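Local structure of sialidase B (Streptococcus pneumoniae serotype 4, 4XJU) at residues A[205-210]-A[629-634]; A[551-556]-A[613-618]; A[579-584]-A[634-639]. The protein hydrolyses alpha-(2->3), alpha-(2->6) and alpha-(2->8) glycosidic linkages to remove terminal sialic acid from oligosaccharides, glycoproteins and glycolipids. The protein carries 1 engineered substitution. All coordinates share one frame; numbering follows the deposited sequence. Where two conformers were deposited one is given.

Interaction 1: A[205-210]-A[629-634]. With 19D ((1R,2R,3R,4R,5R,7R)-2-(acetylamino)-7-[(1R)-1,2-dihydroxyethyl]-4-fluoro-3-hydroxy-6,8-dioxabicyclo[3.2.1]octane-5-carboxylic acid), chain G.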
loop_
_atom_site.group_PDB
_atom_site.type_symbol
_atom_site.label_atom_id
_atom_site.label_comp_id
_atom_site.label_asym_id
_atom_site.label_seq_id
_atom_site.Cartn_x
_atom_site.Cartn_y
_atom_site.Cartn_z
ATOM N N TYR A 205 -8.562 -1.022 0.889
ATOM C CA TYR A 205 -7.155 -0.715 1.208
ATOM C C TYR A 205 -6.189 -1.404 0.268
ATOM O O TYR A 205 -6.497 -2.466 -0.276
ATOM C CB TYR A 205 -6.845 -1.133 2.661
ATOM C CG TYR A 205 -7.907 -0.614 3.588
ATOM C CD1 TYR A 205 -7.895 0.708 3.997
ATOM C CD2 TYR A 205 -8.960 -1.411 3.982
ATOM C CE1 TYR A 205 -8.890 1.218 4.812
ATOM C CE2 TYR A 205 -9.965 -0.915 4.814
ATOM C CZ TYR A 205 -9.920 0.401 5.213
ATOM O OH TYR A 205 -10.915 0.904 6.020
ATOM N N PHE A 206 -5.020 -0.793 0.083
ATOM C CA PHE A 206 -3.986 -1.337 -0.797
ATOM C C PHE A 206 -2.621 -1.113 -0.182
ATOM O O PHE A 206 -2.390 -0.091 0.467
ATOM C CB PHE A 206 -4.051 -0.665 -2.177
ATOM C CG PHE A 206 -5.367 -0.862 -2.868
ATOM C CD1 PHE A 206 -5.617 -2.017 -3.594
ATOM C CD2 PHE A 206 -6.366 0.093 -2.762
ATOM C CE1 PHE A 206 -6.847 -2.215 -4.211
ATOM C CE2 PHE A 206 -7.591 -0.094 -3.377
ATOM C CZ PHE A 206 -7.833 -1.253 -4.103
ATOM N N ARG A 207 -1.723 -2.073 -0.375
ATOM C CA ARG A 207 -0.343 -1.931 0.060
ATOM C C ARG A 207 0.546 -2.721 -0.886
ATOM O O ARG A 207 0.063 -3.544 -1.667
ATOM C CB ARG A 207 -0.156 -2.448 1.505
ATOM C CG ARG A 207 -0.515 -1.456 2.639
ATOM C CD ARG A 207 0.351 -1.697 3.889
ATOM N NE ARG A 207 1.781 -1.568 3.593
ATOM C CZ ARG A 207 2.760 -1.941 4.415
ATOM N NH1 ARG A 207 2.477 -2.451 5.616
ATOM N NH2 ARG A 207 4.029 -1.793 4.042
ATOM N N ILE A 208 1.847 -2.471 -0.796
ATOM C CA ILE A 208 2.854 -3.249 -1.519
ATOM C C ILE A 208 2.750 -3.112 -3.055
ATOM O O ILE A 208 2.560 -4.099 -3.768
ATOM C CB ILE A 208 2.828 -4.748 -1.119
ATOM C CG1 ILE A 208 2.517 -4.933 0.380
ATOM C CG2 ILE A 208 4.157 -5.398 -1.446
ATOM C CD1 ILE A 208 3.487 -4.209 1.332
ATOM N N PRO A 209 2.911 -1.883 -3.568
ATOM C CA PRO A 209 2.835 -1.652 -5.017
ATOM C C PRO A 209 4.048 -2.200 -5.761
ATOM O O PRO A 209 5.149 -2.243 -5.212
ATOM C CB PRO A 209 2.847 -0.126 -5.125
ATOM C CG PRO A 209 3.626 0.332 -3.914
ATOM C CD PRO A 209 3.231 -0.649 -2.823
ATOM N N THR A 210 3.834 -2.611 -7.011
ATOM C CA THR A 210 4.930 -2.962 -7.909
ATOM C C THR A 210 4.694 -2.281 -9.264
ATOM O O THR A 210 3.568 -1.913 -9.587
ATOM C CB THR A 210 5.019 -4.467 -8.137
ATOM O OG1 THR A 210 4.006 -4.856 -9.075
ATOM C CG2 THR A 210 4.850 -5.250 -6.820
ATOM N N LEU A 629 4.975 4.444 -8.080
ATOM C CA LEU A 629 3.747 4.081 -7.365
ATOM C C LEU A 629 4.171 3.754 -5.944
ATOM O O LEU A 629 4.975 2.852 -5.724
ATOM C CB LEU A 629 3.091 2.847 -8.007
ATOM C CG LEU A 629 1.764 2.309 -7.431
ATOM C CD1 LEU A 629 0.643 3.324 -7.568
ATOM C CD2 LEU A 629 1.375 1.001 -8.131
ATOM N N PHE A 630 3.637 4.486 -4.979
ATOM C CA PHE A 630 4.167 4.423 -3.616
ATOM C C PHE A 630 3.091 4.611 -2.562
ATOM O O PHE A 630 2.073 5.259 -2.811
ATOM C CB PHE A 630 5.268 5.479 -3.441
ATOM C CG PHE A 630 4.782 6.893 -3.605
ATOM C CD1 PHE A 630 4.610 7.444 -4.866
ATOM C CD2 PHE A 630 4.472 7.664 -2.493
ATOM C CE1 PHE A 630 4.157 8.756 -5.016
ATOM C CE2 PHE A 630 4.026 8.975 -2.637
ATOM C CZ PHE A 630 3.867 9.517 -3.893
ATOM N N GLU A 631 3.333 4.036 -1.386
ATOM C CA GLU A 631 2.492 4.276 -0.222
ATOM C C GLU A 631 2.781 5.656 0.344
ATOM O O GLU A 631 3.848 5.879 0.935
ATOM C CB GLU A 631 2.781 3.203 0.844
ATOM C CG GLU A 631 2.492 1.776 0.380
ATOM C CD GLU A 631 2.942 0.719 1.374
ATOM O OE1 GLU A 631 3.739 1.044 2.286
ATOM O OE2 GLU A 631 2.502 -0.447 1.252
ATOM N N LYS A 632 1.846 6.590 0.160
ATOM C CA LYS A 632 2.031 7.946 0.676
ATOM C C LYS A 632 1.500 8.093 2.101
ATOM O O LYS A 632 0.594 8.889 2.377
ATOM C CB LYS A 632 1.392 9.002 -0.231
ATOM C CG LYS A 632 1.928 10.418 0.047
ATOM C CD LYS A 632 1.152 11.501 -0.705
ATOM C CE LYS A 632 1.687 12.875 -0.352
ATOM N NZ LYS A 632 3.072 13.072 -0.888
ATOM N N TYR A 633 2.100 7.338 3.008
ATOM C CA TYR A 633 1.765 7.417 4.425
ATOM C C TYR A 633 2.763 6.572 5.168
ATOM O O TYR A 633 3.563 5.875 4.553
ATOM C CB TYR A 633 0.331 6.920 4.674
ATOM C CG TYR A 633 0.128 5.423 4.726
ATOM C CD1 TYR A 633 0.312 4.625 3.599
ATOM C CD2 TYR A 633 -0.284 4.808 5.902
ATOM C CE1 TYR A 633 0.110 3.238 3.660
ATOM C CE2 TYR A 633 -0.499 3.442 5.970
ATOM C CZ TYR A 633 -0.306 2.665 4.850
ATOM O OH TYR A 633 -0.530 1.312 4.933
ATOM N N ASP A 634 2.723 6.629 6.488
ATOM C CA ASP A 634 3.624 5.800 7.267
ATOM C C ASP A 634 2.939 4.461 7.536
ATOM O O ASP A 634 2.098 4.353 8.431
ATOM C CB ASP A 634 3.992 6.501 8.576
ATOM C CG ASP A 634 5.130 5.816 9.302
ATOM O OD1 ASP A 634 5.189 4.570 9.275
ATOM O OD2 ASP A 634 5.984 6.518 9.895
HETATM C C1 19D G . 6.032 -3.928 6.758
HETATM O O1A 19D G . 7.196 -3.835 7.253
HETATM O O1B 19D G . 5.279 -2.957 6.577
HETATM C C2 19D G . 5.570 -5.314 6.394
HETATM C C3 19D G . 4.605 -5.393 5.186
HETATM C C4 19D G . 4.811 -6.735 4.384
HETATM O O4 19D G . 3.636 -6.972 3.604
HETATM C C5 19D G . 5.058 -7.954 5.427
HETATM N N5 19D G . 5.241 -9.196 4.688
HETATM C C6 19D G . 6.144 -7.518 6.429
HETATM O O6 19D G . 6.658 -6.214 6.152
HETATM C C7 19D G . 5.445 -7.184 7.744
HETATM O O7 19D G . 4.936 -5.829 7.563
HETATM C C8 19D G . 6.257 -7.362 9.045
HETATM O O8 19D G . 7.476 -6.601 9.106
HETATM C C9 19D G . 6.604 -8.830 9.278
HETATM O O9 19D G . 7.690 -9.255 8.454
HETATM C C10 19D G . 4.824 -10.339 5.231
HETATM O O10 19D G . 4.290 -10.380 6.335
HETATM C C11 19D G . 5.043 -11.559 4.404
HETATM F F1 19D G . 3.579 -5.170 5.529
#
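Arg207 and Glu631 form a salt bridge in the sialidase beta-propeller, tying strand 205-213 to strand 626-631 of another sheet. Arg207 NE points almost straight at Glu631 OE2, 2.7 Å away with an N-H...O angle of 178°. The oxygen lies in the guanidinium plane, but the nitrogen stands above the carboxylate plane. From the opposite face of that carboxylate the backbone Ile208 N donates to the same Glu631 OE2 at 3.0 Å, so two bonds grip one oxygen. Glu631 OE1 receives only a weak bond from Arg207 NH2 and is also held by Tyr615 N and Ser635 OG. Glutamate suits this buried place because its two oxygens can serve all these donors while probably balancing the arginine. The Arg207 chain bends at chi2 and chi3 (58°), which leaves NH1 and NH2 to bond one ligand oxygen, with Arg207 NH1 3.0 Å from O1B of 19D. This fits its inferred role in binding substrate. Farther along, the rigid ring of Pro209 packs on a leucine, with Pro209 CB 3.5 Å from Leu629 CG. Tyr633, its ring nearly perpendicular to the guanidinium, brings its OH to 3.3 Å from Arg207 CD.

Interaction 2: A[551-556]-A[613-618]. With 19D ((1R,2R,3R,4R,5R,7R)-2-(acetylamino)-7-[(1R)-1,2-dihydroxyethyl]-4-fluoro-3-hydroxy-6,8-dioxabicyclo[3.2.1]octane-5-carboxylic acid), chain G.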
loop_
_atom_site.group_PDB
_atom_site.type_symbol
_atom_site.label_atom_id
_atom_site.label_comp_id
_atom_site.label_asym_id
_atom_site.label_seq_id
_atom_site.Cartn_x
_atom_site.Cartn_y
_atom_site.Cartn_z
ATOM N N TYR A 551 13.806 -0.575 11.883
ATOM C CA TYR A 551 13.079 -1.698 11.293
ATOM C C TYR A 551 13.173 -1.691 9.772
ATOM O O TYR A 551 13.051 -2.741 9.146
ATOM C CB TYR A 551 11.613 -1.720 11.751
ATOM C CG TYR A 551 10.926 -0.386 11.619
ATOM C CD1 TYR A 551 10.310 -0.014 10.422
ATOM C CD2 TYR A 551 10.879 0.502 12.686
ATOM C CE1 TYR A 551 9.680 1.205 10.292
ATOM C CE2 TYR A 551 10.242 1.728 12.558
ATOM C CZ TYR A 551 9.646 2.063 11.362
ATOM O OH TYR A 551 9.008 3.277 11.225
ATOM N N GLY A 552 13.372 -0.509 9.188
ATOM C CA GLY A 552 13.635 -0.393 7.763
ATOM C C GLY A 552 12.385 -0.399 6.907
ATOM O O GLY A 552 11.272 -0.604 7.409
ATOM N N THR A 553 12.571 -0.145 5.611
ATOM C CA THR A 553 11.468 -0.086 4.669
ATOM C C THR A 553 11.959 -0.674 3.352
ATOM O O THR A 553 13.134 -0.562 3.014
ATOM C CB THR A 553 10.980 1.377 4.442
ATOM O OG1 THR A 553 10.678 1.998 5.708
ATOM C CG2 THR A 553 9.720 1.414 3.567
ATOM N N GLN A 554 11.059 -1.317 2.617
ATOM C CA GLN A 554 11.360 -1.743 1.253
ATOM C C GLN A 554 12.003 -0.611 0.441
ATOM O O GLN A 554 11.598 0.556 0.545
ATOM C CB GLN A 554 10.062 -2.177 0.556
ATOM C CG GLN A 554 10.291 -2.833 -0.808
ATOM C CD GLN A 554 9.288 -2.372 -1.857
ATOM O OE1 GLN A 554 8.558 -1.398 -1.653
ATOM N NE2 GLN A 554 9.244 -3.074 -2.983
ATOM N N VAL A 555 13.006 -0.962 -0.362
ATOM C CA VAL A 555 13.631 -0.030 -1.307
ATOM C C VAL A 555 13.452 -0.541 -2.745
ATOM O O VAL A 555 13.656 -1.723 -3.017
ATOM C CB VAL A 555 15.138 0.173 -0.970
ATOM C CG1 VAL A 555 15.821 -1.167 -0.737
ATOM C CG2 VAL A 555 15.852 0.949 -2.066
ATOM N N SER A 556 13.036 0.328 -3.662
ATOM C CA SER A 556 12.928 -0.094 -5.053
ATOM C C SER A 556 14.083 0.517 -5.829
ATOM O O SER A 556 14.638 1.543 -5.426
ATOM C CB SER A 556 11.560 0.244 -5.658
ATOM O OG SER A 556 11.199 1.593 -5.465
ATOM N N TYR A 613 5.983 8.350 3.419
ATOM C CA TYR A 613 6.456 7.654 2.228
ATOM C C TYR A 613 6.965 6.296 2.657
ATOM O O TYR A 613 7.912 6.202 3.444
ATOM C CB TYR A 613 7.598 8.444 1.581
ATOM C CG TYR A 613 7.989 7.953 0.194
ATOM C CD1 TYR A 613 8.956 6.958 0.017
ATOM C CD2 TYR A 613 7.411 8.510 -0.941
ATOM C CE1 TYR A 613 9.326 6.526 -1.275
ATOM C CE2 TYR A 613 7.760 8.082 -2.215
ATOM C CZ TYR A 613 8.716 7.106 -2.379
ATOM O OH TYR A 613 9.047 6.713 -3.665
ATOM N N ALA A 614 6.337 5.229 2.177
ATOM C CA ALA A 614 6.712 3.898 2.655
ATOM C C ALA A 614 7.171 2.980 1.533
ATOM O O ALA A 614 8.173 3.264 0.867
ATOM C CB ALA A 614 5.583 3.272 3.461
ATOM N N TYR A 615 6.470 1.876 1.314
ATOM C CA TYR A 615 6.868 0.993 0.213
ATOM C C TYR A 615 6.654 1.710 -1.111
ATOM O O TYR A 615 5.781 2.575 -1.228
ATOM C CB TYR A 615 6.079 -0.322 0.217
ATOM C CG TYR A 615 6.515 -1.349 1.242
ATOM C CD1 TYR A 615 6.799 -0.988 2.552
ATOM C CD2 TYR A 615 6.584 -2.691 0.912
ATOM C CE1 TYR A 615 7.177 -1.949 3.502
ATOM C CE2 TYR A 615 6.945 -3.651 1.846
ATOM C CZ TYR A 615 7.234 -3.278 3.134
ATOM O OH TYR A 615 7.588 -4.251 4.038
ATOM N N SER A 616 7.440 1.342 -2.118
ATOM C CA SER A 616 7.382 2.030 -3.402
ATOM C C SER A 616 7.770 1.111 -4.537
ATOM O O SER A 616 8.371 0.055 -4.324
ATOM C CB SER A 616 8.314 3.237 -3.403
ATOM O OG SER A 616 9.659 2.835 -3.195
ATOM N N ALA A 617 7.417 1.536 -5.746
ATOM C CA ALA A 617 7.761 0.839 -6.969
ATOM C C ALA A 617 8.218 1.907 -7.942
ATOM O O ALA A 617 7.613 2.968 -8.025
ATOM C CB ALA A 617 6.538 0.140 -7.524
ATOM N N ILE A 618 9.283 1.639 -8.684
ATOM C CA ILE A 618 9.704 2.578 -9.704
ATOM C C ILE A 618 9.986 1.847 -10.994
ATOM O O ILE A 618 10.421 0.690 -10.985
ATOM C CB ILE A 618 10.925 3.419 -9.293
ATOM C CG1 ILE A 618 12.034 2.539 -8.738
ATOM C CG2 ILE A 618 10.533 4.501 -8.270
ATOM C CD1 ILE A 618 13.303 3.323 -8.500
HETATM C C1 19D G . 6.032 -3.928 6.758
HETATM O O1A 19D G . 7.196 -3.835 7.253
HETATM O O1B 19D G . 5.279 -2.957 6.577
HETATM C C2 19D G . 5.570 -5.314 6.394
HETATM C C3 19D G . 4.605 -5.393 5.186
HETATM C C4 19D G . 4.811 -6.735 4.384
HETATM O O4 19D G . 3.636 -6.972 3.604
HETATM C C5 19D G . 5.058 -7.954 5.427
HETATM N N5 19D G . 5.241 -9.196 4.688
HETATM C C6 19D G . 6.144 -7.518 6.429
HETATM O O6 19D G . 6.658 -6.214 6.152
HETATM C C7 19D G . 5.445 -7.184 7.744
HETATM O O7 19D G . 4.936 -5.829 7.563
HETATM C C8 19D G . 6.257 -7.362 9.045
HETATM O O8 19D G . 7.476 -6.601 9.106
HETATM C C9 19D G . 6.604 -8.830 9.278
HETATM O O9 19D G . 7.690 -9.255 8.454
HETATM C C10 19D G . 4.824 -10.339 5.231
HETATM O O10 19D G . 4.290 -10.380 6.335
HETATM C C11 19D G . 5.043 -11.559 4.404
HETATM F F1 19D G . 3.579 -5.170 5.529
HETATM O O HOH W 1 10.329 2.628 -0.673
HETATM O O HOH W 2 7.957 -2.334 -5.583
#
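One face of the Tyr615 ring is met by Gln554 CB, which sits over its centre in a CH-pi contact, 3.6 Å from the centroid. Obliquely to the ring comes a methyl, Thr553 CG2, 3.9 Å from Tyr615 CD1. This is the active-site end of a sialidase beta-propeller, where Tyr615 is the probable nucleophile; its OH lies 3.0 Å from O6 of 19D and is hydrogen-bonded to Glu503. A tyrosine suits the place, since its flat ring offers a face to Gln554 CB while the hydroxyl at the far end reaches the ligand.

With Gln554 CG anti to the backbone N (chi1 -172°) and a bend at chi2, the amide turns back along Tyr615, its plane 33° from that of the ring. Gln554 OE1 then accepts from Ser616 N at 3.0 Å, the donor tilted from the carbonyl plane. Ser616 O, 3.0 Å from Gln554 OE1, is a second acceptor and not a bonding partner; water 2 accepts from Gln554 NE2 and donates to Ser616 O, and that NE2 also donates to Pro454 O.

Although segments 551-556 and 613-618 run nearly parallel, no direct backbone hydrogen bond joins them. Water 1 lies between them, 2.7 Å from Gln554 O and within hydrogen-bonding distance of Ala614 O and Ser616 OG, though it has too few protons for every acceptor around it. Serine's short hydroxyl suits both strands here: Ser556 OG and Ser616 OG meet directly, hydrogen-bonded at 3.0 Å, and Ser573 OG is a further partner of Ser616 OG. Where strand 616-620 gets under way, the aliphatic Ile618 takes over the packing, its CG1 3.5 Å from Ser556 OG.

Interaction 3: A[579-584]-A[634-639]. With 19D ((1R,2R,3R,4R,5R,7R)-2-(acetylamino)-7-[(1R)-1,2-dihydroxyethyl]-4-fluoro-3-hydroxy-6,8-dioxabicyclo[3.2.1]octane-5-carboxylic acid), chain G.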
loop_
_atom_site.group_PDB
_atom_site.type_symbol
_atom_site.label_atom_id
_atom_site.label_comp_id
_atom_site.label_asym_id
_atom_site.label_seq_id
_atom_site.Cartn_x
_atom_site.Cartn_y
_atom_site.Cartn_z
ATOM N N SER A 579 13.555 8.322 11.619
ATOM C CA SER A 579 12.465 8.421 12.579
ATOM C C SER A 579 11.212 7.628 12.183
ATOM O O SER A 579 10.639 6.896 12.997
ATOM C CB SER A 579 12.110 9.893 12.820
ATOM O OG SER A 579 13.242 10.626 13.257
ATOM N N GLY A 580 10.782 7.770 10.935
ATOM C CA GLY A 580 9.585 7.077 10.476
ATOM C C GLY A 580 9.626 6.786 8.989
ATOM O O GLY A 580 10.665 6.987 8.346
ATOM N N ARG A 581 8.521 6.293 8.436
ATOM C CA ARG A 581 8.435 6.102 6.985
ATOM C C ARG A 581 7.922 7.395 6.397
ATOM O O ARG A 581 6.717 7.572 6.198
ATOM C CB ARG A 581 7.519 4.920 6.637
ATOM C CG ARG A 581 8.106 3.590 7.146
ATOM C CD ARG A 581 7.317 2.382 6.722
ATOM N NE ARG A 581 8.125 1.167 6.879
ATOM C CZ ARG A 581 7.639 -0.065 6.854
ATOM N NH1 ARG A 581 6.337 -0.254 6.679
ATOM N NH2 ARG A 581 8.455 -1.097 6.994
ATOM N N LYS A 582 8.855 8.310 6.154
ATOM C CA LYS A 582 8.550 9.632 5.633
ATOM C C LYS A 582 9.789 10.172 4.928
ATOM O O LYS A 582 10.841 9.532 4.937
ATOM C CB LYS A 582 8.113 10.566 6.781
ATOM C CG LYS A 582 9.105 10.627 7.941
ATOM C CD LYS A 582 8.546 11.446 9.119
ATOM C CE LYS A 582 9.479 11.356 10.321
ATOM N NZ LYS A 582 8.912 11.975 11.558
ATOM N N GLY A 583 9.671 11.339 4.310
ATOM C CA GLY A 583 10.798 11.928 3.603
ATOM C C GLY A 583 11.190 11.120 2.383
ATOM O O GLY A 583 12.355 10.792 2.203
ATOM N N GLY A 584 10.214 10.803 1.536
ATOM C CA GLY A 584 10.486 9.996 0.366
ATOM C C GLY A 584 11.445 10.682 -0.588
ATOM O O GLY A 584 11.381 11.898 -0.789
ATOM N N ASP A 634 2.723 6.629 6.488
ATOM C CA ASP A 634 3.624 5.800 7.267
ATOM C C ASP A 634 2.939 4.461 7.536
ATOM O O ASP A 634 2.098 4.353 8.431
ATOM C CB ASP A 634 3.992 6.501 8.576
ATOM C CG ASP A 634 5.130 5.816 9.302
ATOM O OD1 ASP A 634 5.189 4.570 9.275
ATOM O OD2 ASP A 634 5.984 6.518 9.895
ATOM N N SER A 635 3.294 3.436 6.766
ATOM C CA SER A 635 2.647 2.125 6.891
ATOM C C SER A 635 3.157 1.300 8.075
ATOM O O SER A 635 2.744 0.143 8.270
ATOM C CB SER A 635 2.761 1.323 5.590
ATOM O OG SER A 635 4.115 1.138 5.223
ATOM N N TRP A 636 4.060 1.886 8.858
ATOM C CA TRP A 636 4.510 1.261 10.103
ATOM C C TRP A 636 3.702 1.817 11.271
ATOM O O TRP A 636 3.282 1.075 12.162
ATOM C CB TRP A 636 6.015 1.518 10.330
ATOM C CG TRP A 636 6.591 0.708 11.471
ATOM C CD1 TRP A 636 6.721 1.103 12.781
ATOM C CD2 TRP A 636 7.098 -0.636 11.412
ATOM N NE1 TRP A 636 7.277 0.086 13.531
ATOM C CE2 TRP A 636 7.514 -0.996 12.710
ATOM C CE3 TRP A 636 7.231 -1.577 10.375
ATOM C CZ2 TRP A 636 8.072 -2.242 13.009
ATOM C CZ3 TRP A 636 7.782 -2.826 10.677
ATOM C CH2 TRP A 636 8.188 -3.145 11.979
ATOM N N SER A 637 3.485 3.132 11.248
ATOM C CA SER A 637 2.833 3.847 12.347
ATOM C C SER A 637 1.509 3.218 12.742
ATOM O O SER A 637 0.664 2.945 11.883
ATOM C CB SER A 637 2.566 5.302 11.960
ATOM O OG SER A 637 1.860 5.963 13.004
ATOM N N ARG A 638 1.326 3.002 14.045
ATOM C CA ARG A 638 0.063 2.489 14.567
ATOM C C ARG A 638 -1.018 3.569 14.570
ATOM O O ARG A 638 -2.179 3.295 14.874
ATOM C CB ARG A 638 0.264 1.915 15.983
ATOM C CG ARG A 638 1.266 0.768 16.040
ATOM C CD ARG A 638 0.766 -0.458 15.279
ATOM N NE ARG A 638 1.199 -0.457 13.884
ATOM C CZ ARG A 638 0.898 -1.402 12.992
ATOM N NH1 ARG A 638 0.150 -2.449 13.340
ATOM N NH2 ARG A 638 1.352 -1.298 11.747
ATOM N N ASN A 639 -0.645 4.795 14.219
ATOM C CA ASN A 639 -1.625 5.873 14.107
ATOM C C ASN A 639 -2.190 6.040 12.693
ATOM O O ASN A 639 -3.158 6.776 12.484
ATOM C CB ASN A 639 -1.013 7.205 14.564
ATOM C CG ASN A 639 -2.071 8.244 14.888
ATOM O OD1 ASN A 639 -2.936 8.009 15.747
ATOM N ND2 ASN A 639 -2.002 9.405 14.224
HETATM C C1 19D G . 6.032 -3.928 6.758
HETATM O O1A 19D G . 7.196 -3.835 7.253
HETATM O O1B 19D G . 5.279 -2.957 6.577
HETATM C C2 19D G . 5.570 -5.314 6.394
HETATM C C3 19D G . 4.605 -5.393 5.186
HETATM C C4 19D G . 4.811 -6.735 4.384
HETATM O O4 19D G . 3.636 -6.972 3.604
HETATM C C5 19D G . 5.058 -7.954 5.427
HETATM N N5 19D G . 5.241 -9.196 4.688
HETATM C C6 19D G . 6.144 -7.518 6.429
HETATM O O6 19D G . 6.658 -6.214 6.152
HETATM C C7 19D G . 5.445 -7.184 7.744
HETATM O O7 19D G . 4.936 -5.829 7.563
HETATM C C8 19D G . 6.257 -7.362 9.045
HETATM O O8 19D G . 7.476 -6.601 9.106
HETATM C C9 19D G . 6.604 -8.830 9.278
HETATM O O9 19D G . 7.690 -9.255 8.454
HETATM C C10 19D G . 4.824 -10.339 5.231
HETATM O O10 19D G . 4.290 -10.380 6.335
HETATM C C11 19D G . 5.043 -11.559 4.404
HETATM F F1 19D G . 3.579 -5.170 5.529
#
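Arg581, the residue most covered here, meets Asp634, Ser635 and Trp636 as its chain runs from one active-site loop of the propeller across another. The side chain is extended from CG to NE, long enough to carry the guanidinium from the loop backbone to the sugar acid. There it grips the ligand carboxylate end-on: Arg581 NH1 lies 2.9 Å from O1B of 19D, with an angle of 178°, and Arg581 NH2 is 3.0 Å from O1A. Its probable role in binding substrate fits this paired grip, consistent with the arginine triad of sialidases formed with Arg207 and Arg519.

Asp634 holds the base of the arginine. Its OD2 accepts from Arg581 N at 2.9 Å, the donor standing well above the carboxylate plane. Its other oxygen turns to its own loop, where OD1 takes Trp636 N in an Asx turn and Ser637 N as well. Aspartate fits because its short chain can accept from its own loop's backbone through OD1 and reach Arg581 N through OD2. Gly580, without a side chain, lets its CA lie 3.7 Å from Asp634 OD2.

Trp636 comes over one face of the guanidinium, CE3 being 3.6 Å from Arg581 NH2, yet the two planes are 72° apart and do not stack. Trp636 is also stacked with the ring of Tyr551. Ser635 OG accepts from Arg581 NH1 at 3.0 Å, tilted somewhat from the guanidinium plane. Bonded also through NE to Thr553 OG1 and through NH2 to Gly552 O, the guanidinium is probably fixed in orientation, and its positive charge would probably favour the carboxylate.

In the fold
The three contacts converge on 19D, their centres 9 to 12 Å apart. Interaction 1 and interaction 2 share a sheet: strands 616-620 and 626-631 are neighbours, joined by probable hydrogen bonds such as Leu629 O to Ala617 N at 2.8 Å. Interaction 3 continues from interaction 1 through their common Asp634. It is tied to interaction 2 by Arg581, whose NE lies 2.9 Å from Thr553 OG1 and whose NH2 is 2.9 Å from Gly552 O. Arg207 NH2 and Arg581 NH1 come within 3.8 Å of each other around the ligand carboxylate, so that the probable substrate-binding arginines and the probable nucleophile Tyr615, far apart in the chain, line one pocket.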